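PDB 4OIT: LysM domain protein from Mycobacterium smegmatis, which binds mannose as a bacterial beta-prism II lectin that assembles into a domain-swapped dimer. Local coordinates for the interface of chains A and B. Coordinates in Å, arbitrary orientation; residue numbers count along the deposited sequence, not the author numbering. Chains: chain A/B, LysM domain protein.

Contact 1: the interface of chains A and B. Residues chain A 72, 74-77; chain B 63-66.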
ATOM      1  N   PRO A  72       6.400   0.601  -5.815  1.00 22.50           N
ATOM      2  CA  PRO A  72       7.624  -0.164  -5.992  1.00 22.41           C
ATOM      3  C   PRO A  72       8.832   0.626  -5.507  1.00 22.19           C
ATOM      4  O   PRO A  72       8.927   1.822  -5.769  1.00 22.38           O
ATOM      5  CB  PRO A  72       7.692  -0.369  -7.506  1.00 22.57           C
ATOM      6  CG  PRO A  72       6.996   0.816  -8.072  1.00 22.59           C
ATOM      7  CD  PRO A  72       5.896   1.133  -7.097  1.00 22.65           C
ATOM      8  N   TRP A  74      12.129  -1.168  -5.495  1.00 22.66           N
ATOM      9  CA  TRP A  74      13.280  -1.920  -5.988  1.00 22.94           C
ATOM     10  C   TRP A  74      12.784  -2.907  -7.035  1.00 23.09           C
ATOM     11  O   TRP A  74      11.696  -3.466  -6.892  1.00 23.07           O
ATOM     12  CB  TRP A  74      13.961  -2.674  -4.840  1.00 23.17           C
ATOM     13  CG  TRP A  74      15.249  -3.351  -5.210  1.00 23.34           C
ATOM     14  CD1 TRP A  74      16.512  -2.882  -4.990  1.00 23.29           C
ATOM     15  CD2 TRP A  74      15.403  -4.626  -5.852  1.00 23.71           C
ATOM     16  NE1 TRP A  74      17.439  -3.779  -5.456  1.00 23.43           N
ATOM     17  CE2 TRP A  74      16.786  -4.857  -5.995  1.00 23.57           C
ATOM     18  CE3 TRP A  74      14.504  -5.592  -6.327  1.00 23.87           C
ATOM     19  CZ2 TRP A  74      17.294  -6.014  -6.586  1.00 23.91           C
ATOM     20  CZ3 TRP A  74      15.010  -6.742  -6.917  1.00 23.99           C
ATOM     21  CH2 TRP A  74      16.393  -6.944  -7.039  1.00 23.93           C
ATOM     22  N   HIS A  75      13.581  -3.126  -8.076  1.00 23.21           N
ATOM     23  CA  HIS A  75      13.205  -4.052  -9.144  1.00 23.48           C
ATOM     24  C   HIS A  75      14.383  -4.516  -9.995  1.00 23.54           C
ATOM     25  O   HIS A  75      15.451  -3.910  -9.993  1.00 23.13           O
ATOM     26  CB  HIS A  75      12.110  -3.449 -10.038  1.00 23.51           C
ATOM     27  CG  HIS A  75      12.513  -2.188 -10.742  1.00 23.81           C
ATOM     28  ND1 HIS A  75      12.152  -1.919 -12.044  1.00 24.15           N
ATOM     29  CD2 HIS A  75      13.241  -1.123 -10.329  1.00 23.99           C
ATOM     30  CE1 HIS A  75      12.638  -0.744 -12.402  1.00 24.18           C
ATOM     31  NE2 HIS A  75      13.304  -0.240 -11.380  1.00 23.98           N
ATOM     32  N   THR A  76      14.160  -5.608 -10.717  1.00 24.09           N
ATOM     33  CA  THR A  76      15.143  -6.142 -11.653  1.00 24.50           C
ATOM     34  C   THR A  76      15.144  -5.354 -12.960  1.00 24.84           C
ATOM     35  O   THR A  76      16.082  -5.465 -13.746  1.00 25.45           O
ATOM     36  CB  THR A  76      14.882  -7.630 -11.961  1.00 24.62           C
ATOM     37  OG1 THR A  76      13.522  -7.810 -12.376  1.00 24.58           O
ATOM     38  CG2 THR A  76      15.150  -8.479 -10.732  1.00 24.67           C
ATOM     39  N   ASP A  77      14.089  -4.571 -13.184  1.00 25.37           N
ATOM     40  CA  ASP A  77      13.955  -3.719 -14.373  1.00 25.66           C
ATOM     41  C   ASP A  77      13.859  -4.569 -15.641  1.00 25.64           C
ATOM     42  O   ASP A  77      14.516  -4.295 -16.647  1.00 25.57           O
ATOM     43  CB  ASP A  77      15.128  -2.725 -14.460  1.00 25.82           C
ATOM     44  CG  ASP A  77      14.828  -1.528 -15.348  1.00 25.78           C
ATOM     45  OD1 ASP A  77      13.642  -1.274 -15.656  1.00 25.85           O
ATOM     46  OD2 ASP A  77      15.790  -0.830 -15.732  1.00 25.77           O
TER
ATOM     47  N   ASN B  63       8.747  -8.580 -14.482  1.00 22.42           N
ATOM     48  CA  ASN B  63       9.500  -7.725 -13.572  1.00 22.34           C
ATOM     49  C   ASN B  63       9.390  -8.237 -12.139  1.00 22.19           C
ATOM     50  O   ASN B  63       8.289  -8.497 -11.654  1.00 22.18           O
ATOM     51  CB  ASN B  63       8.965  -6.291 -13.661  1.00 22.21           C
ATOM     52  CG  ASN B  63       9.967  -5.246 -13.191  1.00 22.21           C
ATOM     53  OD1 ASN B  63      11.138  -5.536 -12.926  1.00 21.90           O
ATOM     54  ND2 ASN B  63       9.503  -4.010 -13.098  1.00 22.22           N
ATOM     55  N   PHE B  64      10.532  -8.401 -11.478  1.00 22.09           N
ATOM     56  CA  PHE B  64      10.566  -8.766 -10.061  1.00 22.23           C
ATOM     57  C   PHE B  64      10.684  -7.480  -9.246  1.00 22.22           C
ATOM     58  O   PHE B  64      11.605  -6.698  -9.452  1.00 22.61           O
ATOM     59  CB  PHE B  64      11.727  -9.723  -9.777  1.00 22.27           C
ATOM     60  CG  PHE B  64      11.901 -10.070  -8.320  1.00 22.37           C
ATOM     61  CD1 PHE B  64      10.817 -10.456  -7.542  1.00 22.40           C
ATOM     62  CD2 PHE B  64      13.160 -10.038  -7.733  1.00 22.46           C
ATOM     63  CE1 PHE B  64      10.983 -10.783  -6.206  1.00 22.42           C
ATOM     64  CE2 PHE B  64      13.332 -10.365  -6.398  1.00 22.40           C
ATOM     65  CZ  PHE B  64      12.242 -10.737  -5.633  1.00 22.32           C
ATOM     66  N   VAL B  65       9.742  -7.273  -8.328  1.00 21.84           N
ATOM     67  CA  VAL B  65       9.531  -5.967  -7.707  1.00 21.80           C
ATOM     68  C   VAL B  65       9.216  -6.071  -6.217  1.00 21.94           C
ATOM     69  O   VAL B  65       8.345  -6.837  -5.814  1.00 21.80           O
ATOM     70  CB  VAL B  65       8.350  -5.233  -8.375  1.00 21.82           C
ATOM     71  CG1 VAL B  65       8.116  -3.874  -7.732  1.00 21.87           C
ATOM     72  CG2 VAL B  65       8.583  -5.074  -9.870  1.00 21.96           C
ATOM     73  N   LEU B  66       9.920  -5.278  -5.414  1.00 22.09           N
ATOM     74  CA  LEU B  66       9.585  -5.101  -4.003  1.00 22.20           C
ATOM     75  C   LEU B  66       8.578  -3.964  -3.879  1.00 22.25           C
ATOM     76  O   LEU B  66       8.846  -2.848  -4.327  1.00 22.56           O
ATOM     77  CB  LEU B  66      10.833  -4.778  -3.171  1.00 22.35           C
ATOM     78  CG  LEU B  66      11.625  -5.967  -2.618  1.00 22.51           C
ATOM     79  CD1 LEU B  66      12.115  -6.885  -3.726  1.00 22.69           C
ATOM     80  CD2 LEU B  66      12.793  -5.467  -1.784  1.00 22.47           C
TER
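Strand 72-75 of chain A, with A:Thr76 following it, pairs antiparallel with B:Phe64 to B:Leu66 of strand 64-68, an intermolecular beta pairing that builds a sheet from strands of both chains and so helps hold the domain-swapped dimer together. The backbone ladder includes a hydrogen bond from B:Leu66 N to A:Trp74 O (2.9 Å). A second runs from A:Thr76 N to B:Phe64 O (3.1 Å). Threonine suits the position just past the strand because it brings both a hydroxyl and a methyl. With OG1 set between its own backbone N and carbonyl carbon (chi1 53°), OG1 of A:Thr76 accepts a hydrogen bond from the amide N of B:Phe64 at 3.2 Å, prolonging the ladder with a side chain, while CG2 meets the B:Phe64 ring in plane at its edge.

Apolar packing lines both faces of the strand pair. On one, the indole of A:Trp74 lies obliquely to its neighbours, CE3 reaching B:Leu66 CD1 (3.8 Å) and CZ3 reaching B:Phe64 CD2 (3.9 Å); a broad ring serves here because it spans both side chains. On the other, the branched B:Val65 divides its methyls, CG1 going to A:Pro72 CB and CG2 to A:His75 CB. B:Val65 and B:Asn63 also belong to a mannose pocket, so this strand pair borders a sugar site. The carboxamide of B:Asn63 stands 63° from the plane of the A:His75 imidazole, and its oxygen OD1 makes a weak hydrogen bond with the backbone amide N of A:Asp77 at 3.1 Å.

Contact 2: the interface of chains A and B. Residues chain A 18-21, 24; chain B 88-90.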
ATOM      1  N   GLN A  18     -20.940  15.668  -1.137  1.00 25.96           N
ATOM      2  CA  GLN A  18     -21.479  17.028  -1.213  1.00 26.78           C
ATOM      3  C   GLN A  18     -22.715  17.223  -0.349  1.00 26.22           C
ATOM      4  O   GLN A  18     -23.464  16.283  -0.081  1.00 25.96           O
ATOM      5  CB  GLN A  18     -21.782  17.433  -2.663  1.00 27.64           C
ATOM      6  CG  GLN A  18     -23.094  16.904  -3.226  1.00 29.02           C
ATOM      7  CD  GLN A  18     -23.070  15.411  -3.482  1.00 30.32           C
ATOM      8  OE1 GLN A  18     -22.004  14.822  -3.685  1.00 31.88           O
ATOM      9  NE2 GLN A  18     -24.245  14.790  -3.485  1.00 31.33           N
ATOM     10  N   SER A  19     -22.912  18.467   0.073  1.00 25.89           N
ATOM     11  CA  SER A  19     -24.072  18.854   0.860  1.00 25.95           C
ATOM     12  C   SER A  19     -24.290  20.361   0.744  1.00 25.70           C
ATOM     13  O   SER A  19     -23.572  21.046   0.013  1.00 25.60           O
ATOM     14  CB  SER A  19     -23.870  18.456   2.322  1.00 26.19           C
ATOM     15  OG  SER A  19     -22.958  19.332   2.961  1.00 26.48           O
ATOM     16  N   GLY A  20     -25.280  20.871   1.468  1.00 25.76           N
ATOM     17  CA  GLY A  20     -25.602  22.295   1.450  1.00 25.99           C
ATOM     18  C   GLY A  20     -25.940  22.791   0.058  1.00 26.09           C
ATOM     19  O   GLY A  20     -25.481  23.859  -0.359  1.00 25.49           O
ATOM     20  N   ASN A  21     -26.740  22.001  -0.659  1.00 26.54           N
ATOM     21  CA  ASN A  21     -27.152  22.312  -2.033  1.00 26.76           C
ATOM     22  C   ASN A  21     -25.958  22.553  -2.965  1.00 26.85           C
ATOM     23  O   ASN A  21     -25.954  23.484  -3.773  1.00 27.19           O
ATOM     24  CB  ASN A  21     -28.107  23.512  -2.043  1.00 26.89           C
ATOM     25  CG  ASN A  21     -29.373  23.259  -1.242  1.00 27.01           C
ATOM     26  OD1 ASN A  21     -29.991  22.198  -1.356  1.00 27.53           O
ATOM     27  ND2 ASN A  21     -29.767  24.232  -0.430  1.00 26.95           N
ATOM     28  N   TYR A  24     -21.150  22.850  -0.311  1.00 24.66           N
ATOM     29  CA  TYR A  24     -20.123  22.154   0.457  1.00 24.02           C
ATOM     30  C   TYR A  24     -19.674  20.898  -0.289  1.00 23.53           C
ATOM     31  O   TYR A  24     -20.500  20.097  -0.726  1.00 23.28           O
ATOM     32  CB  TYR A  24     -20.642  21.807   1.856  1.00 23.87           C
ATOM     33  CG  TYR A  24     -21.301  22.974   2.573  1.00 23.95           C
ATOM     34  CD1 TYR A  24     -20.739  24.252   2.542  1.00 24.06           C
ATOM     35  CD2 TYR A  24     -22.481  22.801   3.289  1.00 23.67           C
ATOM     36  CE1 TYR A  24     -21.339  25.318   3.197  1.00 23.92           C
ATOM     37  CE2 TYR A  24     -23.086  23.861   3.944  1.00 23.52           C
ATOM     38  CZ  TYR A  24     -22.514  25.114   3.897  1.00 23.58           C
ATOM     39  OH  TYR A  24     -23.119  26.160   4.552  1.00 23.28           O
TER
ATOM     40  N   LEU B  88     -21.221  14.149   5.434  1.00 24.14           N
ATOM     41  CA  LEU B  88     -21.049  15.577   5.177  1.00 24.36           C
ATOM     42  C   LEU B  88     -22.439  16.211   5.200  1.00 24.97           C
ATOM     43  O   LEU B  88     -23.248  15.980   4.300  1.00 25.25           O
ATOM     44  CB  LEU B  88     -20.363  15.816   3.827  1.00 23.88           C
ATOM     45  CG  LEU B  88     -20.128  17.275   3.410  1.00 23.50           C
ATOM     46  CD1 LEU B  88     -19.273  18.025   4.418  1.00 23.49           C
ATOM     47  CD2 LEU B  88     -19.499  17.343   2.026  1.00 23.31           C
ATOM     48  N   GLN B  89     -22.705  17.008   6.231  1.00 25.62           N
ATOM     49  CA  GLN B  89     -24.060  17.488   6.522  1.00 25.85           C
ATOM     50  C   GLN B  89     -24.362  18.844   5.891  1.00 26.43           C
ATOM     51  O   GLN B  89     -23.455  19.578   5.501  1.00 26.59           O
ATOM     52  CB  GLN B  89     -24.268  17.582   8.035  1.00 25.69           C
ATOM     53  CG  GLN B  89     -23.896  16.318   8.799  1.00 25.51           C
ATOM     54  CD  GLN B  89     -24.362  16.327  10.249  1.00 25.23           C
ATOM     55  OE1 GLN B  89     -24.885  15.326  10.737  1.00 25.29           O
ATOM     56  NE2 GLN B  89     -24.177  17.449  10.940  1.00 24.86           N
ATOM     57  N   ASP B  90     -25.649  19.174   5.821  1.00 27.16           N
ATOM     58  CA  ASP B  90     -26.104  20.459   5.275  1.00 27.67           C
ATOM     59  C   ASP B  90     -25.758  21.657   6.176  1.00 27.39           C
ATOM     60  O   ASP B  90     -25.788  22.797   5.717  1.00 27.57           O
ATOM     61  CB  ASP B  90     -27.616  20.430   5.004  1.00 28.41           C
ATOM     62  CG  ASP B  90     -27.990  19.551   3.812  1.00 29.14           C
ATOM     63  OD1 ASP B  90     -27.189  19.443   2.855  1.00 29.88           O
ATOM     64  OD2 ASP B  90     -29.097  18.973   3.824  1.00 29.88           O
TER
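Hydrogen bonds tie A:Ser19 and A:Gly20 to B:Gln89 and B:Asp90. The hydroxyl OG of A:Ser19 gives a short bond to the backbone carbonyl O of B:Gln89 (2.6 Å), coming from well above the carbonyl plane, 66° out of it. Serine suits the place because its compact hydroxyl can meet a neighbouring backbone at close range; a chi1 of 75° swings OG towards that carbonyl. Beside it, the amide N of A:Gly20 points nearly straight at the carboxylate oxygen OD1 of B:Asp90 (2.8 Å, 163° at the hydrogen), meeting it on the anti side. Aspartate's short arm lets it reach a main-chain N-H from the loop, and A:Gly20, in a left-handed backbone conformation, adds no side chain beside it.

Apolar and edge contacts fill in around this pair. B:Leu88 lays its methyl CD2 against A:Gln18 CA (3.8 Å), while its branch carbon CG flanks the side chain of A:Ser19, so the leucine covers both main chain and the serine's CB and OG. A:Tyr24 turns the edge of its ring to the partner, with CE2 3.4 Å from the backbone O of B:Asp90 and A:Ser19 OG also in the ring plane.

The site joins the turn after strand 16-19 of chain A, backed by strand 24-28, to the end of strand 85-88 of chain B, where B:Gln89 begins the mannose-binding stretch and sends its side chain away from chain A.

About 44 Å separates the centres of contact 1 and contact 2, which share no residues and lie in opposite halves of the elongated dimer. Their roles are crossed: in contact 1 chain A supplies the later strand, 72-75, to strand 64-68 of chain B, whereas in contact 2 the end of strand 85-88 of chain B and the loop after it meet the end of strand 16-19 of chain A, without strand pairing. Each half thus combines segments of both chains, as domain swapping requires. Two-fold symmetry gives each contact a twin, so both kinds probably brace each half, and both adjoin stretches that contribute to mannose pockets.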